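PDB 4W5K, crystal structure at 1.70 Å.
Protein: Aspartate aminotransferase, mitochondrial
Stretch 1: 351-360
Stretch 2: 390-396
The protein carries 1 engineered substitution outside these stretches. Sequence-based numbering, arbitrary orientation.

Stretch 1 (351-360) GLTREQVELL
Stretch 2, residues 390-396: AIHNVTK

The contact is a small, mainly apolar packing of two helices from one chain, supplemented at one end by a glutamine amide and a bridging water. Helix 354-360 and helix 390-395 run obliquely in broadly opposed directions, at 132° between their N-to-C directions, slightly nearer perpendicular than antiparallel, with axes approaching to 9.7 Å. The register follows from the CA pairs: Gln-356 lies 5.9 Å from Val-394, and Leu-360 lies 6.8 Å from Ala-390, so one helix ascends in number as the other descends. The two stretches together bury 356 Å².

The first stretch enters its helix through a loop. Gly-351 has phi/psi of 86/6, where a CB would be jammed against the preceding carbonyl O, so glycine fits on backbone grounds alone. Leu-352 (-66/139) and Thr-353 (-79/166) are extended, and residues 354-360 have helical angles, with backbone bonds such as Leu-360 N to Gln-356 O at 3.0 Å. Thr-353, chi1 p, is the N-cap: its OG1 accepts from Gln-356 N at 3.2 Å. Reciprocally, Thr-353 N donates to Gln-356 OE1 at 2.9 Å with an angle of 172°. This bond fixes the amide of Gln-356 (m, t, chi3 -28°) and leaves its NE2 directed to the second stretch.

There, Gln-356 NE2 lies 3.3 Å from Val-394 O and 3.6 Å from Thr-395 CG2. Its clear polar link across the contact is through water 1, which accepts from Gln-356 NE2 at 3.1 Å and donates to Thr-395 O at 2.8 Å. A long side chain ending in an amide suits this site, since OE1 serves the cap while NE2 reaches the water.

Val-394, chi1 m, gives up the largest area, 89 Å². Its CB points toward the first stretch, and both its methyls lie against Leu-360 CD2, Val-394 CG2 at 3.7 Å and Val-394 CG1 at 3.8 Å; Val-394 CG1 also reaches Leu-359 CB at 4.0 Å. Leu-360 (m, t) starts sideways, but its end comes nearer. Its CD2 also lies 3.8 Å from Ala-390 CB and 3.6 Å from Ala-390 O, while its CD1 is 4.1 Å from Ile-391 CG1. The short side chain of Ala-390 points toward the first stretch and accommodates this buried leucine end.

At the loop end, Leu-352 (m, t) points toward the second helix; its CD2 sits 3.4 Å from Thr-395 CG2 and 4.1 Å from Ile-391 CG2. Ile-391 (m, t) lies near both leucines, since its CG1 is also 4.3 Å from Leu-352 CD1. Thr-395, chi1 p, turns its hydroxyl back to its own helix, where OG1 donates to Ile-391 O at 2.7 Å, and presents its methyl to Leu-352.

The remaining side chains stay clear. Val-357, chi1 t, points away and is buried elsewhere in the structure. Lys-396 also points away and carries the C-terminal carboxylate; its NZ makes a weak 3.4 Å hydrogen bond to Asn-393 OD1.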

ATOM      1  N   GLY A 351     -16.568  -7.561  29.659  1.00 26.18           N
ATOM      2  CA  GLY A 351     -16.277  -8.019  31.000  1.00 25.73           C
ATOM      3  C   GLY A 351     -16.565  -9.492  31.182  1.00 27.43           C
ATOM      4  O   GLY A 351     -16.477 -10.015  32.288  1.00 32.01           O
ATOM      5  N   LEU A 352     -16.925 -10.183  30.102  1.00 28.29           N
ATOM      6  CA  LEU A 352     -17.091 -11.627  30.193  1.00 31.23           C
ATOM      7  C   LEU A 352     -15.726 -12.245  30.467  1.00 35.60           C
ATOM      8  O   LEU A 352     -14.713 -11.802  29.921  1.00 35.64           O
ATOM      9  CB  LEU A 352     -17.718 -12.192  28.916  1.00 34.96           C
ATOM     10  CG  LEU A 352     -19.166 -11.762  28.640  1.00 37.33           C
ATOM     11  CD1 LEU A 352     -19.591 -12.072  27.215  1.00 36.30           C
ATOM     12  CD2 LEU A 352     -20.111 -12.431  29.602  1.00 39.58           C
ATOM     13  N   THR A 353     -15.685 -13.242  31.342  1.00 37.45           N
ATOM     14  CA  THR A 353     -14.424 -13.911  31.651  1.00 39.64           C
ATOM     15  C   THR A 353     -14.069 -14.905  30.549  1.00 39.24           C
ATOM     16  O   THR A 353     -14.918 -15.261  29.728  1.00 38.66           O
ATOM     17  CB  THR A 353     -14.492 -14.660  32.994  1.00 38.87           C
ATOM     18  OG1 THR A 353     -15.358 -15.785  32.852  1.00 40.40           O
ATOM     19  CG2 THR A 353     -15.044 -13.756  34.093  1.00 37.21           C
ATOM     20  N   ARG A 354     -12.823 -15.374  30.552  1.00 43.91           N
ATOM     21  CA  ARG A 354     -12.366 -16.351  29.561  1.00 45.94           C
ATOM     22  C   ARG A 354     -13.272 -17.583  29.569  1.00 45.32           C
ATOM     23  O   ARG A 354     -13.723 -18.028  28.514  1.00 45.92           O
ATOM     24  CB  ARG A 354     -10.910 -16.751  29.817  1.00 47.21           C
ATOM     25  N   GLU A 355     -13.561 -18.106  30.761  1.00 44.48           N
ATOM     26  CA  GLU A 355     -14.501 -19.216  30.914  1.00 43.64           C
ATOM     27  C   GLU A 355     -15.852 -18.924  30.252  1.00 42.68           C
ATOM     28  O   GLU A 355     -16.397 -19.776  29.545  1.00 46.56           O
ATOM     29  CB  GLU A 355     -14.717 -19.547  32.403  1.00 47.15           C
ATOM     30  N   GLN A 356     -16.389 -17.722  30.480  1.00 38.01           N
ATOM     31  CA  GLN A 356     -17.701 -17.358  29.935  1.00 36.66           C
ATOM     32  C   GLN A 356     -17.687 -17.201  28.407  1.00 40.77           C
ATOM     33  O   GLN A 356     -18.653 -17.570  27.722  1.00 39.63           O
ATOM     34  CB  GLN A 356     -18.197 -16.079  30.606  1.00 36.40           C
ATOM     35  CG  GLN A 356     -18.447 -16.290  32.092  1.00 36.85           C
ATOM     36  CD  GLN A 356     -18.725 -15.019  32.859  1.00 37.87           C
ATOM     37  OE1 GLN A 356     -18.277 -13.930  32.493  1.00 37.49           O
ATOM     38  NE2 GLN A 356     -19.451 -15.156  33.962  1.00 37.68           N
ATOM     39  N   VAL A 357     -16.592 -16.669  27.875  1.00 37.87           N
ATOM     40  CA  VAL A 357     -16.441 -16.569  26.422  1.00 34.61           C
ATOM     41  C   VAL A 357     -16.390 -17.976  25.819  1.00 43.92           C
ATOM     42  O   VAL A 357     -17.030 -18.258  24.801  1.00 45.19           O
ATOM     43  CB  VAL A 357     -15.182 -15.768  26.045  1.00 33.46           C
ATOM     44  CG1 VAL A 357     -14.846 -15.933  24.545  1.00 37.35           C
ATOM     45  CG2 VAL A 357     -15.383 -14.292  26.394  1.00 36.16           C
ATOM     46  N   GLU A 358     -15.661 -18.869  26.478  1.00 45.46           N
ATOM     47  CA  GLU A 358     -15.524 -20.245  25.998  1.00 50.84           C
ATOM     48  C   GLU A 358     -16.857 -20.997  26.028  1.00 49.00           C
ATOM     49  O   GLU A 358     -17.126 -21.823  25.156  1.00 49.99           O
ATOM     50  CB  GLU A 358     -14.472 -20.993  26.820  1.00 53.58           C
ATOM     51  CG  GLU A 358     -13.065 -20.450  26.639  1.00 57.10           C
ATOM     52  CD  GLU A 358     -12.026 -21.245  27.404  1.00 63.25           C
ATOM     53  OE1 GLU A 358     -12.405 -22.241  28.057  1.00 66.94           O
ATOM     54  OE2 GLU A 358     -10.832 -20.877  27.350  1.00 64.08           O
ATOM     55  N   LEU A 359     -17.692 -20.705  27.022  1.00 45.84           N
ATOM     56  CA  LEU A 359     -19.022 -21.298  27.104  1.00 47.65           C
ATOM     57  C   LEU A 359     -19.966 -20.761  26.034  1.00 47.09           C
ATOM     58  O   LEU A 359     -20.797 -21.495  25.512  1.00 48.77           O
ATOM     59  CB  LEU A 359     -19.639 -21.052  28.487  1.00 50.02           C
ATOM     60  CG  LEU A 359     -19.353 -22.081  29.581  1.00 53.11           C
ATOM     61  CD1 LEU A 359     -20.002 -21.665  30.885  1.00 53.41           C
ATOM     62  CD2 LEU A 359     -19.842 -23.446  29.140  1.00 56.40           C
ATOM     63  N   LEU A 360     -19.864 -19.471  25.732  1.00 45.86           N
ATOM     64  CA  LEU A 360     -20.720 -18.868  24.716  1.00 43.28           C
ATOM     65  C   LEU A 360     -20.457 -19.520  23.370  1.00 45.09           C
ATOM     66  O   LEU A 360     -21.369 -19.710  22.568  1.00 45.89           O
ATOM     67  CB  LEU A 360     -20.489 -17.355  24.634  1.00 39.93           C
ATOM     68  CG  LEU A 360     -21.084 -16.524  25.772  1.00 39.00           C
ATOM     69  CD1 LEU A 360     -20.679 -15.070  25.629  1.00 34.96           C
ATOM     70  CD2 LEU A 360     -22.593 -16.652  25.782  1.00 41.77           C
ATOM     71  N   ALA A 390     -28.168 -15.767  25.997  1.00 39.01           N
ATOM     72  CA  ALA A 390     -26.939 -16.536  26.157  1.00 40.85           C
ATOM     73  C   ALA A 390     -25.991 -15.878  27.172  1.00 41.65           C
ATOM     74  O   ALA A 390     -25.451 -16.550  28.045  1.00 42.61           O
ATOM     75  CB  ALA A 390     -26.246 -16.711  24.811  1.00 39.06           C
ATOM     76  N   ILE A 391     -25.785 -14.569  27.058  1.00 36.76           N
ATOM     77  CA  ILE A 391     -24.901 -13.867  27.986  1.00 35.51           C
ATOM     78  C   ILE A 391     -25.464 -13.907  29.416  1.00 37.03           C
ATOM     79  O   ILE A 391     -24.725 -14.117  30.385  1.00 39.91           O
ATOM     80  CB  ILE A 391     -24.669 -12.412  27.538  1.00 31.27           C
ATOM     81  CG1 ILE A 391     -23.807 -12.419  26.260  1.00 34.03           C
ATOM     82  CG2 ILE A 391     -24.028 -11.595  28.656  1.00 34.29           C
ATOM     83  CD1 ILE A 391     -23.598 -11.044  25.606  1.00 32.89           C
ATOM     84  N   HIS A 392     -26.772 -13.749  29.550  1.00 34.21           N
ATOM     85  CA  HIS A 392     -27.393 -13.918  30.873  1.00 34.51           C
ATOM     86  C   HIS A 392     -27.167 -15.333  31.414  1.00 38.96           C
ATOM     87  O   HIS A 392     -26.776 -15.506  32.566  1.00 38.09           O
ATOM     88  CB  HIS A 392     -28.881 -13.609  30.828  1.00 33.68           C
ATOM     89  CG  HIS A 392     -29.604 -13.971  32.096  1.00 34.30           C
ATOM     90  ND1 HIS A 392     -29.270 -13.431  33.320  1.00 38.83           N
ATOM     91  CD2 HIS A 392     -30.627 -14.827  32.330  1.00 36.17           C
ATOM     92  CE1 HIS A 392     -30.069 -13.925  34.252  1.00 39.55           C
ATOM     93  NE2 HIS A 392     -30.899 -14.779  33.679  1.00 40.95           N
ATOM     94  N   ASN A 393     -27.384 -16.346  30.580  1.00 39.79           N
ATOM     95  CA  ASN A 393     -27.217 -17.729  31.026  1.00 40.61           C
ATOM     96  C   ASN A 393     -25.802 -18.070  31.494  1.00 42.47           C
ATOM     97  O   ASN A 393     -25.633 -18.821  32.449  1.00 48.49           O
ATOM     98  CB  ASN A 393     -27.638 -18.696  29.915  1.00 41.48           C
ATOM     99  CG  ASN A 393     -29.132 -18.688  29.689  1.00 45.66           C
ATOM    100  OD1 ASN A 393     -29.875 -18.009  30.404  1.00 49.15           O
ATOM    101  ND2 ASN A 393     -29.583 -19.421  28.689  1.00 49.64           N
ATOM    102  N   VAL A 394     -24.783 -17.517  30.847  1.00 40.97           N
ATOM    103  CA  VAL A 394     -23.416 -17.857  31.233  1.00 39.34           C
ATOM    104  C   VAL A 394     -22.888 -16.979  32.356  1.00 39.07           C
ATOM    105  O   VAL A 394     -21.826 -17.270  32.910  1.00 41.87           O
ATOM    106  CB  VAL A 394     -22.425 -17.765  30.031  1.00 42.97           C
ATOM    107  CG1 VAL A 394     -22.826 -18.737  28.934  1.00 40.87           C
ATOM    108  CG2 VAL A 394     -22.335 -16.342  29.504  1.00 43.52           C
ATOM    109  N   THR A 395     -23.612 -15.911  32.700  1.00 36.52           N
ATOM    110  CA  THR A 395     -23.163 -15.041  33.784  1.00 33.77           C
ATOM    111  C   THR A 395     -24.020 -15.118  35.046  1.00 35.90           C
ATOM    112  O   THR A 395     -23.569 -14.688  36.102  1.00 35.56           O
ATOM    113  CB  THR A 395     -23.092 -13.547  33.356  1.00 32.51           C
ATOM    114  OG1 THR A 395     -24.357 -13.122  32.841  1.00 33.86           O
ATOM    115  CG2 THR A 395     -22.023 -13.349  32.288  1.00 33.46           C
ATOM    116  N   LYS A 396     -25.233 -15.666  34.951  1.00 36.55           N
ATOM    117  CA  LYS A 396     -26.150 -15.638  36.095  1.00 41.35           C
ATOM    118  C   LYS A 396     -25.659 -16.526  37.228  1.00 42.83           C
ATOM    119  O   LYS A 396     -24.891 -17.457  37.010  1.00 45.05           O
ATOM    120  CB  LYS A 396     -27.564 -16.060  35.683  1.00 45.44           C
ATOM    121  CG  LYS A 396     -27.694 -17.511  35.251  1.00 51.37           C
ATOM    122  CD  LYS A 396     -29.114 -17.831  34.789  1.00 55.33           C
ATOM    123  CE  LYS A 396     -29.221 -19.273  34.311  1.00 61.78           C
ATOM    124  NZ  LYS A 396     -30.387 -19.505  33.407  1.00 64.11           N
ATOM    125  OXT LYS A 396     -26.014 -16.316  38.393  1.00 41.13           O
TER
HETATM  126  O   HOH W   1     -20.917 -13.653  36.204  1.00 35.66           O